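Antigen, P35 (Borreliella spielmanii A14S, PDB 6HPN) is an outer surface protein, probably a lipoprotein, of the PFam54 family, an orthologue of Borrelia burgdorferi BBA64, thought to take part in Lyme disease pathogenesis. Local coordinates at residues A[178-183]-A[187-192]; A[96-101]-A[171-176]. One frame throughout, in Å; residues are numbered along the deposited sequence.

Contact 1: A[178-183]-A[187-192]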
loop_
_atom_site.group_PDB
_atom_site.type_symbol
_atom_site.label_atom_id
_atom_site.label_comp_id
_atom_site.label_asym_id
_atom_site.label_seq_id
_atom_site.Cartn_x
_atom_site.Cartn_y
_atom_site.Cartn_z
ATOM N N ASN A 178 -13.418 18.467 -3.510
ATOM C CA ASN A 178 -14.270 18.824 -4.671
ATOM C C ASN A 178 -15.571 19.482 -4.177
ATOM O O ASN A 178 -16.238 20.123 -5.011
ATOM C CB ASN A 178 -14.552 17.611 -5.559
ATOM C CG ASN A 178 -13.356 17.156 -6.382
ATOM O OD1 ASN A 178 -12.568 17.956 -6.889
ATOM N ND2 ASN A 178 -13.234 15.851 -6.545
ATOM N N ALA A 179 -15.918 19.353 -2.881
ATOM C CA ALA A 179 -17.175 19.879 -2.295
ATOM C C ALA A 179 -16.918 21.226 -1.609
ATOM O O ALA A 179 -17.905 21.929 -1.331
ATOM C CB ALA A 179 -17.758 18.894 -1.325
ATOM N N ASN A 180 -15.658 21.585 -1.348
ATOM C CA ASN A 180 -15.354 22.730 -0.449
ATOM C C ASN A 180 -14.243 23.618 -0.999
ATOM O O ASN A 180 -13.059 23.346 -0.824
ATOM C CB ASN A 180 -15.030 22.278 0.967
ATOM C CG ASN A 180 -14.846 23.483 1.862
ATOM O OD1 ASN A 180 -14.296 24.499 1.443
ATOM N ND2 ASN A 180 -15.312 23.401 3.088
ATOM N N PRO A 181 -14.621 24.762 -1.614
ATOM C CA PRO A 181 -13.668 25.738 -2.141
ATOM C C PRO A 181 -12.533 26.165 -1.205
ATOM O O PRO A 181 -11.496 26.558 -1.721
ATOM C CB PRO A 181 -14.549 26.964 -2.376
ATOM C CG PRO A 181 -15.883 26.380 -2.751
ATOM C CD PRO A 181 -16.017 25.150 -1.885
ATOM N N GLU A 182 -12.771 26.144 0.109
ATOM C CA GLU A 182 -11.764 26.552 1.122
ATOM C C GLU A 182 -10.573 25.592 1.047
ATOM O O GLU A 182 -9.423 26.079 1.134
ATOM C CB GLU A 182 -12.341 26.565 2.533
ATOM C CG GLU A 182 -11.351 27.088 3.564
ATOM C CD GLU A 182 -11.708 28.417 4.206
ATOM O OE1 GLU A 182 -12.888 28.568 4.557
ATOM O OE2 GLU A 182 -10.806 29.289 4.358
ATOM N N LEU A 183 -10.827 24.289 0.862
ATOM C CA LEU A 183 -9.740 23.280 0.762
ATOM C C LEU A 183 -8.956 23.510 -0.542
ATOM O O LEU A 183 -7.776 23.122 -0.594
ATOM C CB LEU A 183 -10.320 21.865 0.875
ATOM C CG LEU A 183 -10.901 21.500 2.250
ATOM C CD1 LEU A 183 -11.628 20.165 2.205
ATOM C CD2 LEU A 183 -9.827 21.480 3.339
ATOM N N ILE A 187 -4.467 26.707 1.784
ATOM C CA ILE A 187 -3.512 25.579 1.668
ATOM C C ILE A 187 -3.283 24.976 3.060
ATOM O O ILE A 187 -3.150 23.752 3.172
ATOM C CB ILE A 187 -2.232 26.031 0.944
ATOM C CG1 ILE A 187 -1.782 24.950 -0.044
ATOM C CG2 ILE A 187 -1.149 26.473 1.931
ATOM C CD1 ILE A 187 -1.818 23.542 0.515
ATOM N N SER A 188 -3.327 25.797 4.095
ATOM C CA SER A 188 -3.086 25.364 5.488
ATOM C C SER A 188 -4.306 24.595 6.019
ATOM O O SER A 188 -4.166 23.813 6.985
ATOM C CB SER A 188 -2.691 26.557 6.322
ATOM O OG SER A 188 -3.590 26.748 7.385
ATOM N N LYS A 189 -5.466 24.753 5.390
ATOM C CA LYS A 189 -6.692 24.008 5.777
ATOM C C LYS A 189 -6.659 22.616 5.129
ATOM O O LYS A 189 -7.153 21.650 5.737
ATOM C CB LYS A 189 -7.913 24.817 5.349
ATOM C CG LYS A 189 -8.945 25.062 6.441
ATOM C CD LYS A 189 -10.111 24.072 6.418
ATOM C CE LYS A 189 -11.469 24.756 6.453
ATOM N NZ LYS A 189 -12.543 23.858 5.971
ATOM N N LEU A 190 -6.098 22.527 3.927
ATOM C CA LEU A 190 -5.941 21.259 3.183
ATOM C C LEU A 190 -4.961 20.400 3.966
ATOM O O LEU A 190 -5.195 19.202 4.113
ATOM C CB LEU A 190 -5.416 21.543 1.770
ATOM C CG LEU A 190 -5.267 20.323 0.849
ATOM C CD1 LEU A 190 -6.575 19.551 0.697
ATOM C CD2 LEU A 190 -4.736 20.736 -0.518
ATOM N N HIS A 191 -3.896 21.025 4.449
ATOM C CA HIS A 191 -2.842 20.345 5.232
ATOM C C HIS A 191 -3.492 19.688 6.448
ATOM O O HIS A 191 -3.339 18.467 6.614
ATOM C CB HIS A 191 -1.754 21.342 5.605
ATOM C CG HIS A 191 -0.870 20.836 6.687
ATOM N ND1 HIS A 191 0.288 20.125 6.413
ATOM C CD2 HIS A 191 -0.987 20.903 8.031
ATOM C CE1 HIS A 191 0.862 19.791 7.550
ATOM N NE2 HIS A 191 0.097 20.254 8.558
ATOM N N ASP A 192 -4.210 20.481 7.240
ATOM C CA ASP A 192 -4.922 20.022 8.454
ATOM C C ASP A 192 -5.811 18.830 8.091
ATOM O O ASP A 192 -5.733 17.833 8.806
ATOM C CB ASP A 192 -5.743 21.157 9.068
ATOM C CG ASP A 192 -4.939 22.278 9.704
ATOM O OD1 ASP A 192 -3.683 22.252 9.654
ATOM O OD2 ASP A 192 -5.588 23.183 10.235
#
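Leu183 and Leu190 meet where the chain turns from the long helix 146-179, through the short helix 181-185, into helix 187-197, a helical corner in the PFam54 fold. Their CA atoms lie 4.9 Å apart, the closest CA pair between the two segments. Much of this inner contact is leucine against peptide. With CG anti to the backbone N (chi1 -177°), Leu190 lays its side chain beside the Leu183 carbonyl: Leu190 CB is 3.7 Å from Leu183 O, and both of its methyls lie at about the same range. In return, Leu183 CD2 approaches Lys189 O at 3.6 Å. The two side chains themselves meet more loosely, Leu183 CB lying 4.4 Å from Leu190 CD1.

The outer part is formed by Lys189, whose chain bends at chi2 and chi3 and passes across Glu182 at about a right angle. Its aliphatic portion does the touching, Lys189 CE lying 3.7 Å from Glu182 CG. The opposite charges stay apart, with Lys189 NZ 4.9 Å from Glu182 OE1, too far for a salt bridge, so any attraction between them is probably long-range. Asn180 also borders this lysine, Asn180 ND2 lying 4.0 Å from Lys189 NZ without a hydrogen bond between them. As N-cap of helix 181-185, it accepts Glu182 N at Asn180 OD1 (2.6 Å), with a C=O...N angle of 163° and a bent N-H...O angle of 136°.

Burial falls off from the leucine pair toward Lys189 and Glu182, both exposed. On the covered side, Leu190 also packs on Leu102 of helix 89-102 and Tyr177 of helix 146-179, while the His191 ring stacks with Tyr108, joining helix 187-197 to helix 106-135.

Contact 2: A[96-101]-A[171-176]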
loop_
_atom_site.group_PDB
_atom_site.type_symbol
_atom_site.label_atom_id
_atom_site.label_comp_id
_atom_site.label_asym_id
_atom_site.label_seq_id
_atom_site.Cartn_x
_atom_site.Cartn_y
_atom_site.Cartn_z
ATOM N N GLY A 96 -3.283 12.839 -6.881
ATOM C CA GLY A 96 -2.084 13.490 -7.435
ATOM C C GLY A 96 -2.236 15.003 -7.419
ATOM O O GLY A 96 -1.374 15.677 -6.856
ATOM N N THR A 97 -3.292 15.544 -8.018
ATOM C CA THR A 97 -3.478 17.009 -8.132
ATOM C C THR A 97 -3.476 17.611 -6.720
ATOM O O THR A 97 -2.804 18.610 -6.485
ATOM C CB THR A 97 -4.754 17.333 -8.921
ATOM O OG1 THR A 97 -4.692 16.682 -10.191
ATOM C CG2 THR A 97 -4.948 18.818 -9.132
ATOM N N ILE A 98 -4.175 16.972 -5.795
ATOM C CA ILE A 98 -4.465 17.528 -4.442
ATOM C C ILE A 98 -3.191 17.495 -3.582
ATOM O O ILE A 98 -2.830 18.533 -2.986
ATOM C CB ILE A 98 -5.643 16.746 -3.836
ATOM C CG1 ILE A 98 -6.902 16.961 -4.669
ATOM C CG2 ILE A 98 -5.874 17.084 -2.374
ATOM C CD1 ILE A 98 -8.028 16.008 -4.338
ATOM N N LEU A 99 -2.513 16.350 -3.514
ATOM C CA LEU A 99 -1.233 16.218 -2.750
ATOM C C LEU A 99 -0.138 17.084 -3.398
ATOM O O LEU A 99 0.680 17.612 -2.663
ATOM C CB LEU A 99 -0.839 14.740 -2.670
ATOM C CG LEU A 99 -1.812 13.839 -1.901
ATOM C CD1 LEU A 99 -1.208 12.478 -1.623
ATOM C CD2 LEU A 99 -2.249 14.471 -0.593
ATOM N N SER A 100 -0.169 17.263 -4.715
ATOM C CA SER A 100 0.766 18.137 -5.463
ATOM C C SER A 100 0.659 19.582 -4.962
ATOM O O SER A 100 1.698 20.251 -4.884
ATOM C CB SER A 100 0.516 18.053 -6.939
ATOM O OG SER A 100 0.857 16.772 -7.420
ATOM N N LYS A 101 -0.550 20.063 -4.659
ATOM C CA LYS A 101 -0.752 21.423 -4.095
ATOM C C LYS A 101 0.012 21.549 -2.779
ATOM O O LYS A 101 0.645 22.584 -2.580
ATOM C CB LYS A 101 -2.233 21.725 -3.888
ATOM C CG LYS A 101 -2.948 22.085 -5.179
ATOM C CD LYS A 101 -3.636 23.421 -5.079
ATOM C CE LYS A 101 -4.573 23.684 -6.235
ATOM N NZ LYS A 101 -5.889 24.106 -5.705
ATOM N N ASP A 171 -10.701 8.553 -0.961
ATOM C CA ASP A 171 -11.973 8.987 -1.595
ATOM C C ASP A 171 -12.513 10.223 -0.849
ATOM O O ASP A 171 -13.062 11.095 -1.520
ATOM C CB ASP A 171 -12.980 7.837 -1.679
ATOM C CG ASP A 171 -12.662 6.783 -2.730
ATOM O OD1 ASP A 171 -11.911 7.073 -3.690
ATOM O OD2 ASP A 171 -13.163 5.671 -2.569
ATOM N N ASP A 172 -12.344 10.311 0.476
ATOM C CA ASP A 172 -12.945 11.385 1.313
ATOM C C ASP A 172 -12.228 12.705 1.028
ATOM O O ASP A 172 -12.916 13.732 0.821
ATOM C CB ASP A 172 -12.901 11.035 2.802
ATOM C CG ASP A 172 -13.912 9.966 3.179
ATOM O OD1 ASP A 172 -14.740 9.665 2.338
ATOM O OD2 ASP A 172 -13.864 9.447 4.313
ATOM N N ILE A 173 -10.899 12.665 1.059
ATOM C CA ILE A 173 -10.010 13.792 0.667
ATOM C C ILE A 173 -10.509 14.315 -0.683
ATOM O O ILE A 173 -10.686 15.522 -0.817
ATOM C CB ILE A 173 -8.536 13.323 0.623
ATOM C CG1 ILE A 173 -7.940 13.170 2.022
ATOM C CG2 ILE A 173 -7.682 14.252 -0.205
ATOM C CD1 ILE A 173 -6.616 12.371 2.091
ATOM N N ILE A 174 -10.743 13.430 -1.644
ATOM C CA ILE A 174 -11.179 13.815 -3.016
ATOM C C ILE A 174 -12.584 14.440 -2.954
ATOM O O ILE A 174 -12.760 15.534 -3.519
ATOM C CB ILE A 174 -11.103 12.596 -3.963
ATOM C CG1 ILE A 174 -9.643 12.217 -4.223
ATOM C CG2 ILE A 174 -11.841 12.839 -5.270
ATOM C CD1 ILE A 174 -9.465 10.955 -5.022
ATOM N N LYS A 175 -13.538 13.752 -2.321
ATOM C CA LYS A 175 -14.938 14.216 -2.193
ATOM C C LYS A 175 -14.930 15.596 -1.541
ATOM O O LYS A 175 -15.560 16.492 -2.107
ATOM C CB LYS A 175 -15.790 13.230 -1.395
ATOM C CG LYS A 175 -16.682 12.336 -2.248
ATOM C CD LYS A 175 -16.721 10.843 -1.865
ATOM C CE LYS A 175 -16.789 9.935 -3.086
ATOM N NZ LYS A 175 -16.586 8.504 -2.750
ATOM N N GLU A 176 -14.201 15.750 -0.432
ATOM C CA GLU A 176 -14.217 16.968 0.417
ATOM C C GLU A 176 -13.552 18.122 -0.336
ATOM O O GLU A 176 -14.088 19.264 -0.260
ATOM C CB GLU A 176 -13.556 16.694 1.768
ATOM C CG GLU A 176 -14.391 15.777 2.637
ATOM C CD GLU A 176 -13.645 15.037 3.730
ATOM O OE1 GLU A 176 -12.493 15.410 4.027
ATOM O OE2 GLU A 176 -14.223 14.083 4.281
#
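Ile98 faces Ile173 and Ile174 in a buried helix-to-helix contact of this all-helical fold, between helix 89-102 and helix 146-179. The interaction across it is apolar, and the nearest CA pair, Ile98 and Ile174, is 7.8 Å apart, within normal helix-packing distance. Ile98 makes the contact with two branches. Its CG2 methyl meets the same branch of Ile173, CG2 to CG2, at 4.0 Å, the side chains crossing obliquely. The longer arm, with CD1 extended by chi2 of 167°, reaches Ile174, Ile98 CD1 lying 4.1 Å from both Ile174 CA and Ile174 CG1, the side chains crossing at about a right angle.

Polar groups work along the flanks. Glu176 OE1 joins helix 146-179 to helix 187-197 through a salt bridge to Lys197 NZ and a hydrogen bond from Asn193 ND2, while Lys101 NZ is hydrogen-bonded to Tyr177 OH, a further tie between helix 89-102 and helix 146-179.

Within helix 89-102, Gly96 O accepts two donors from one residue, Ser100 N and Ser100 OG, on opposite faces of its carbonyl plane; the hydroxyl lies 42° out of that plane, with Ser100 OG at 2.5 Å from Gly96 O.

From the N terminus, helix 89-102 supplies the first half of contact 2, which closes when helix 146-179 returns to it after 69 intervening residues, mostly helical. Contact 1 then opens near the end of that same helix and closes after only three residues, on helix 187-197. The two loops therefore follow in series, neither nested nor crossed. In space they adjoin, their centres about 9 Å apart, with Leu183 CD1 3.6 Å from Glu176 O and Leu190 CD2 3.8 Å from Ile98 O. Contact 2 thus joins two sequence-distant helices, and the corner of contact 1 brings helix 187-197 against both of them, within the Bbcrasp-1 domain region of this C-terminal part of the protein.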